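Local atomic coordinates of fervidolysin (Fervidobacterium pennivorans, PDB entry 1R6V), a protein that degrades keratin into peptides as a calcium-binding, subtilisin-like serine protease, allowing its bacterium to grow on native feathers. Residues P94-E99 against G269-S274; T276-F281 against A308-V313. The protein carries 1 engineered substitution. One frame throughout, in Å; residues are numbered along the deposited sequence.

Contact 1: residues P94-E99 against G269-S274; sequences PSYKRE and GGWGYS
The carbonyl oxygen of G272 is gripped end-on by the guanidinium of R98, with NH1 at 2.9 Å and NH2 at 3.0 Å. NH1 lies on a lone pair in the carbonyl plane, whereas NH2 approaches from above that plane; the oxygen itself sits in the plane of the guanidinium. The contact lays segment 94-99, assigned to the propeptide, on the subtilisin-fold catalytic domain, as in other propeptide-bound subtilisins, by a short antiparallel pairing of E99 with G269, the last residue of inner strand 263-269 of the catalytic sheet. In this hydrogen-bonded pair, E99 N donates to G269 O at 2.8 Å and G269 N returns a bond to E99 O at 3.0 Å. The R98 chain bends at chi2 (-74°), turning CD back over the backbone of G269 and G270, while NE forms a salt bridge with D246. A leucine in its place would probably leave D246 without this charged mate and the buried G272 carbonyl without two donors. Y96 lies flat between P94 CG on one ring face and G272 CA on the other, the latter 4.0 Å from the ring centroid in a CH-pi contact. Glycine suits position 272, since a CB there would clash with Y96 CG; at G270 a side chain would likewise run into K97 O. Y96 CE2 meets W271 CZ3 at 4.0 Å, the two side chains crossing obliquely; the Y96 hydroxyl bonds to E23 O. A water accepts from G272 N at 2.9 Å and lies 2.8 Å from K97 O.

Contact 2: residues T276-F281 against A308-V313; sequences TMKEAF and AGYPGV
A turn of helix 275-286 faces a type II beta turn running from Y310 to V313, with K278 CA and Y310 CA 6.8 Å apart. The helix belongs to a beta-alpha-beta crossover of the subtilisin fold, linking parallel strands 263-269 and 290-294, while the turn leads into strand 314-322. G312 takes the third position of the turn at a positive phi of 107°, where a side chain would jam against the preceding carbonyl oxygen. Y310 reaches from the turn to the helix, a role for a long, flat residue with a polar tip. K278 CA lies over one face of its ring, 4.1 Å from the centroid. A bend at chi2 (80°) brings K278 CD to 3.4 Å from Y310 CD2. At the ring edge M277 CG approaches Y310 CE1 at 3.8 Å, while the hydroxyl accepts from S274 N. One turn further on, F281 CD2 packs against V313 CG1 at 3.7 Å. The K278 ammonium pairs with D282 in a salt bridge and bonds to R489 O, and NZ also donates to a water at 3.0 Å that in turn donates to P311 O.

Overall arrangement
Both contacts are buried, their centres about 12 Å apart, and they meet around the start of helix 275-286. Contact 1, with exposed K97 and E99 at its margin, joins the presumed propeptide segment to the protease and is rich in backbone polarity: strand pairing, an arginine on a carbonyl, and bridging waters. Contact 2, whose six touching residues are all buried, stays within the catalytic domain and has no direct hydrogen bond between its segments; aromatic, aliphatic and proline groups carry it, with P311 extending the packing to strand 487-494. The Y310 hydroxyl connects them, lying 2.7 Å from S274 O in a probable hydrogen bond, while Y273 packs against both K278 and Y310.

Contact 1: residues P94-E99 against G269-S274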
loop_
_atom_site.group_PDB
_atom_site.type_symbol
_atom_site.label_atom_id
_atom_site.label_comp_id
_atom_site.label_asym_id
_atom_site.label_seq_id
_atom_site.Cartn_x
_atom_site.Cartn_y
_atom_site.Cartn_z
ATOM N N PRO A 94 4.226 -11.186 1.137
ATOM C CA PRO A 94 3.645 -11.686 2.385
ATOM C C PRO A 94 2.507 -10.726 2.780
ATOM O O PRO A 94 2.265 -9.723 2.095
ATOM C CB PRO A 94 4.806 -11.572 3.371
ATOM C CG PRO A 94 5.470 -10.309 2.915
ATOM C CD PRO A 94 5.490 -10.463 1.393
ATOM N N SER A 95 1.796 -11.046 3.855
ATOM C CA SER A 95 0.787 -10.140 4.384
ATOM C C SER A 95 1.649 -9.393 5.393
ATOM O O SER A 95 2.345 -10.020 6.209
ATOM C CB SER A 95 -0.321 -10.892 5.120
ATOM O OG SER A 95 -1.109 -10.002 5.893
ATOM N N TYR A 96 1.639 -8.074 5.347
ATOM C CA TYR A 96 2.465 -7.308 6.262
ATOM C C TYR A 96 1.808 -7.006 7.605
ATOM O O TYR A 96 0.592 -7.082 7.749
ATOM C CB TYR A 96 2.903 -6.013 5.590
ATOM C CG TYR A 96 3.833 -6.258 4.421
ATOM C CD1 TYR A 96 3.338 -6.334 3.119
ATOM C CD2 TYR A 96 5.203 -6.434 4.618
ATOM C CE1 TYR A 96 4.190 -6.577 2.035
ATOM C CE2 TYR A 96 6.067 -6.676 3.530
ATOM C CZ TYR A 96 5.544 -6.746 2.250
ATOM O OH TYR A 96 6.358 -6.991 1.168
ATOM N N LYS A 97 2.633 -6.667 8.594
ATOM C CA LYS A 97 2.119 -6.342 9.914
ATOM C C LYS A 97 1.414 -4.986 9.877
ATOM O O LYS A 97 1.906 -4.042 9.251
ATOM C CB LYS A 97 3.270 -6.277 10.931
ATOM C CG LYS A 97 4.018 -7.587 11.147
ATOM C CD LYS A 97 3.170 -8.622 11.874
ATOM C CE LYS A 97 3.965 -9.879 12.169
ATOM N NZ LYS A 97 5.217 -9.569 12.909
ATOM N N ARG A 98 0.255 -4.897 10.525
ATOM C CA ARG A 98 -0.484 -3.621 10.607
ATOM C C ARG A 98 -0.995 -3.460 12.024
ATOM O O ARG A 98 -1.225 -4.439 12.722
ATOM C CB ARG A 98 -1.715 -3.598 9.699
ATOM C CG ARG A 98 -1.478 -4.011 8.275
ATOM C CD ARG A 98 -0.754 -2.978 7.435
ATOM N NE ARG A 98 -0.513 -3.532 6.112
ATOM C CZ ARG A 98 0.342 -3.039 5.225
ATOM N NH1 ARG A 98 1.048 -1.944 5.505
ATOM N NH2 ARG A 98 0.537 -3.678 4.070
ATOM N N GLU A 99 -1.204 -2.221 12.434
ATOM C CA GLU A 99 -1.719 -1.973 13.760
ATOM C C GLU A 99 -2.791 -0.919 13.663
ATOM O O GLU A 99 -2.768 -0.069 12.777
ATOM C CB GLU A 99 -0.608 -1.473 14.688
ATOM C CG GLU A 99 0.569 -2.421 14.764
ATOM C CD GLU A 99 1.660 -1.952 15.708
ATOM O OE1 GLU A 99 2.215 -0.853 15.488
ATOM O OE2 GLU A 99 1.967 -2.696 16.669
ATOM N N GLY A 269 -2.666 0.869 9.968
ATOM C CA GLY A 269 -1.594 0.911 9.006
ATOM C C GLY A 269 -0.339 0.184 9.407
ATOM O O GLY A 269 -0.247 -0.371 10.501
ATOM N N GLY A 270 0.627 0.209 8.498
ATOM C CA GLY A 270 1.901 -0.449 8.721
ATOM C C GLY A 270 2.918 -0.033 7.676
ATOM O O GLY A 270 2.573 0.562 6.657
ATOM N N TRP A 271 4.181 -0.363 7.927
ATOM C CA TRP A 271 5.277 -0.017 7.029
ATOM C C TRP A 271 5.212 -0.648 5.625
ATOM O O TRP A 271 5.549 -0.010 4.619
ATOM C CB TRP A 271 6.613 -0.421 7.688
ATOM C CG TRP A 271 7.770 -0.495 6.727
ATOM C CD1 TRP A 271 8.554 0.536 6.305
ATOM C CD2 TRP A 271 8.222 -1.660 6.009
ATOM N NE1 TRP A 271 9.459 0.093 5.369
ATOM C CE2 TRP A 271 9.278 -1.248 5.169
ATOM C CE3 TRP A 271 7.831 -3.002 5.998
ATOM C CZ2 TRP A 271 9.948 -2.136 4.318
ATOM C CZ3 TRP A 271 8.499 -3.888 5.151
ATOM C CH2 TRP A 271 9.545 -3.448 4.325
ATOM N N GLY A 272 4.765 -1.892 5.561
ATOM C CA GLY A 272 4.755 -2.608 4.295
ATOM C C GLY A 272 3.967 -2.101 3.108
ATOM O O GLY A 272 2.771 -1.864 3.225
ATOM N N TYR A 273 4.640 -1.930 1.967
ATOM C CA TYR A 273 3.962 -1.506 0.738
ATOM C C TYR A 273 3.402 -2.807 0.199
ATOM O O TYR A 273 4.158 -3.705 -0.174
ATOM C CB TYR A 273 4.946 -0.960 -0.296
ATOM C CG TYR A 273 4.288 -0.396 -1.541
ATOM C CD1 TYR A 273 4.069 0.969 -1.671
ATOM C CD2 TYR A 273 3.916 -1.225 -2.607
ATOM C CE1 TYR A 273 3.514 1.503 -2.825
ATOM C CE2 TYR A 273 3.355 -0.698 -3.770
ATOM C CZ TYR A 273 3.165 0.675 -3.867
ATOM O OH TYR A 273 2.655 1.222 -5.021
ATOM N N SER A 274 2.085 -2.908 0.145
ATOM C CA SER A 274 1.444 -4.133 -0.329
ATOM C C SER A 274 0.823 -3.929 -1.691
ATOM O O SER A 274 0.033 -3.001 -1.881
ATOM C CB SER A 274 0.361 -4.557 0.675
ATOM O OG SER A 274 -0.528 -5.530 0.147
HETATM O O HOH W 1 0.411 -7.565 1.521
HETATM O O HOH W 2 5.083 -5.984 -1.583
HETATM O O HOH W 3 4.307 -3.671 7.809
HETATM O O HOH W 4 1.970 0.753 12.762
#

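Contact 2: residues T276-F281 against A308-V313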
loop_
_atom_site.group_PDB
_atom_site.type_symbol
_atom_site.label_atom_id
_atom_site.label_comp_id
_atom_site.label_asym_id
_atom_site.label_seq_id
_atom_site.Cartn_x
_atom_site.Cartn_y
_atom_site.Cartn_z
ATOM N N THR A 276 -1.168 -6.013 -3.027
ATOM C CA THR A 276 -2.531 -6.477 -2.850
ATOM C C THR A 276 -3.412 -5.376 -2.279
ATOM O O THR A 276 -4.520 -5.136 -2.771
ATOM C CB THR A 276 -2.576 -7.692 -1.906
ATOM O OG1 THR A 276 -1.884 -8.772 -2.530
ATOM C CG2 THR A 276 -4.033 -8.136 -1.630
ATOM N N MET A 277 -2.925 -4.697 -1.243
ATOM C CA MET A 277 -3.725 -3.629 -0.652
ATOM C C MET A 277 -3.909 -2.460 -1.628
ATOM O O MET A 277 -4.960 -1.808 -1.633
ATOM C CB MET A 277 -3.091 -3.126 0.650
ATOM C CG MET A 277 -4.072 -2.300 1.508
ATOM S SD MET A 277 -5.572 -3.219 2.097
ATOM C CE MET A 277 -4.656 -4.629 3.098
ATOM N N LYS A 278 -2.890 -2.210 -2.448
ATOM C CA LYS A 278 -2.926 -1.138 -3.451
ATOM C C LYS A 278 -4.070 -1.483 -4.395
ATOM O O LYS A 278 -4.925 -0.652 -4.716
ATOM C CB LYS A 278 -1.606 -1.108 -4.240
ATOM C CG LYS A 278 -1.507 -0.049 -5.355
ATOM C CD LYS A 278 -1.174 1.309 -4.782
ATOM C CE LYS A 278 -0.719 2.291 -5.860
ATOM N NZ LYS A 278 -1.807 2.692 -6.811
ATOM N N GLU A 279 -4.082 -2.739 -4.825
ATOM C CA GLU A 279 -5.126 -3.198 -5.743
ATOM C C GLU A 279 -6.520 -3.070 -5.149
ATOM O O GLU A 279 -7.474 -2.702 -5.832
ATOM C CB GLU A 279 -4.901 -4.660 -6.142
ATOM C CG GLU A 279 -3.839 -4.893 -7.167
ATOM C CD GLU A 279 -4.146 -4.218 -8.500
ATOM O OE1 GLU A 279 -5.124 -4.584 -9.182
ATOM O OE2 GLU A 279 -3.393 -3.318 -8.862
ATOM N N ALA A 280 -6.654 -3.385 -3.864
ATOM C CA ALA A 280 -7.948 -3.296 -3.213
ATOM C C ALA A 280 -8.415 -1.838 -3.094
ATOM O O ALA A 280 -9.588 -1.527 -3.322
ATOM C CB ALA A 280 -7.871 -3.935 -1.843
ATOM N N PHE A 281 -7.506 -0.958 -2.698
ATOM C CA PHE A 281 -7.858 0.446 -2.589
ATOM C C PHE A 281 -8.209 1.024 -3.943
ATOM O O PHE A 281 -9.166 1.797 -4.057
ATOM C CB PHE A 281 -6.721 1.246 -1.955
ATOM C CG PHE A 281 -6.888 1.430 -0.484
ATOM C CD1 PHE A 281 -6.834 0.340 0.383
ATOM C CD2 PHE A 281 -7.168 2.688 0.033
ATOM C CE1 PHE A 281 -7.070 0.499 1.768
ATOM C CE2 PHE A 281 -7.405 2.867 1.415
ATOM C CZ PHE A 281 -7.357 1.772 2.277
ATOM N N ALA A 308 -2.382 4.713 4.316
ATOM C CA ALA A 308 -2.390 6.179 4.232
ATOM C C ALA A 308 -1.572 6.728 3.064
ATOM O O ALA A 308 -1.943 7.733 2.455
ATOM C CB ALA A 308 -1.872 6.790 5.561
ATOM N N GLY A 309 -0.453 6.065 2.762
ATOM C CA GLY A 309 0.430 6.504 1.691
ATOM C C GLY A 309 0.034 6.194 0.257
ATOM O O GLY A 309 0.740 6.600 -0.671
ATOM N N TYR A 310 -1.061 5.470 0.043
ATOM C CA TYR A 310 -1.465 5.184 -1.345
ATOM C C TYR A 310 -2.089 6.432 -1.969
ATOM O O TYR A 310 -2.903 7.112 -1.337
ATOM C CB TYR A 310 -2.477 4.035 -1.389
ATOM C CG TYR A 310 -1.886 2.683 -1.018
ATOM C CD1 TYR A 310 -2.560 1.830 -0.145
ATOM C CD2 TYR A 310 -0.673 2.254 -1.558
ATOM C CE1 TYR A 310 -2.038 0.577 0.192
ATOM C CE2 TYR A 310 -0.143 0.997 -1.229
ATOM C CZ TYR A 310 -0.841 0.174 -0.353
ATOM O OH TYR A 310 -0.340 -1.069 -0.042
ATOM N N PRO A 311 -1.725 6.750 -3.224
ATOM C CA PRO A 311 -2.306 7.943 -3.849
ATOM C C PRO A 311 -3.806 7.858 -4.029
ATOM O O PRO A 311 -4.339 6.797 -4.371
ATOM C CB PRO A 311 -1.556 8.044 -5.177
ATOM C CG PRO A 311 -1.181 6.601 -5.487
ATOM C CD PRO A 311 -0.750 6.101 -4.118
ATOM N N GLY A 312 -4.486 8.972 -3.757
ATOM C CA GLY A 312 -5.921 9.033 -3.930
ATOM C C GLY A 312 -6.763 9.046 -2.668
ATOM O O GLY A 312 -7.917 9.494 -2.696
ATOM N N VAL A 313 -6.220 8.526 -1.572
ATOM C CA VAL A 313 -6.974 8.507 -0.328
ATOM C C VAL A 313 -7.033 9.913 0.252
ATOM O O VAL A 313 -6.262 10.787 -0.145
ATOM C CB VAL A 313 -6.333 7.585 0.738
ATOM C CG1 VAL A 313 -6.129 6.196 0.168
ATOM C CG2 VAL A 313 -5.041 8.166 1.239
HETATM O O HOH W 5 -3.519 4.185 -4.805
#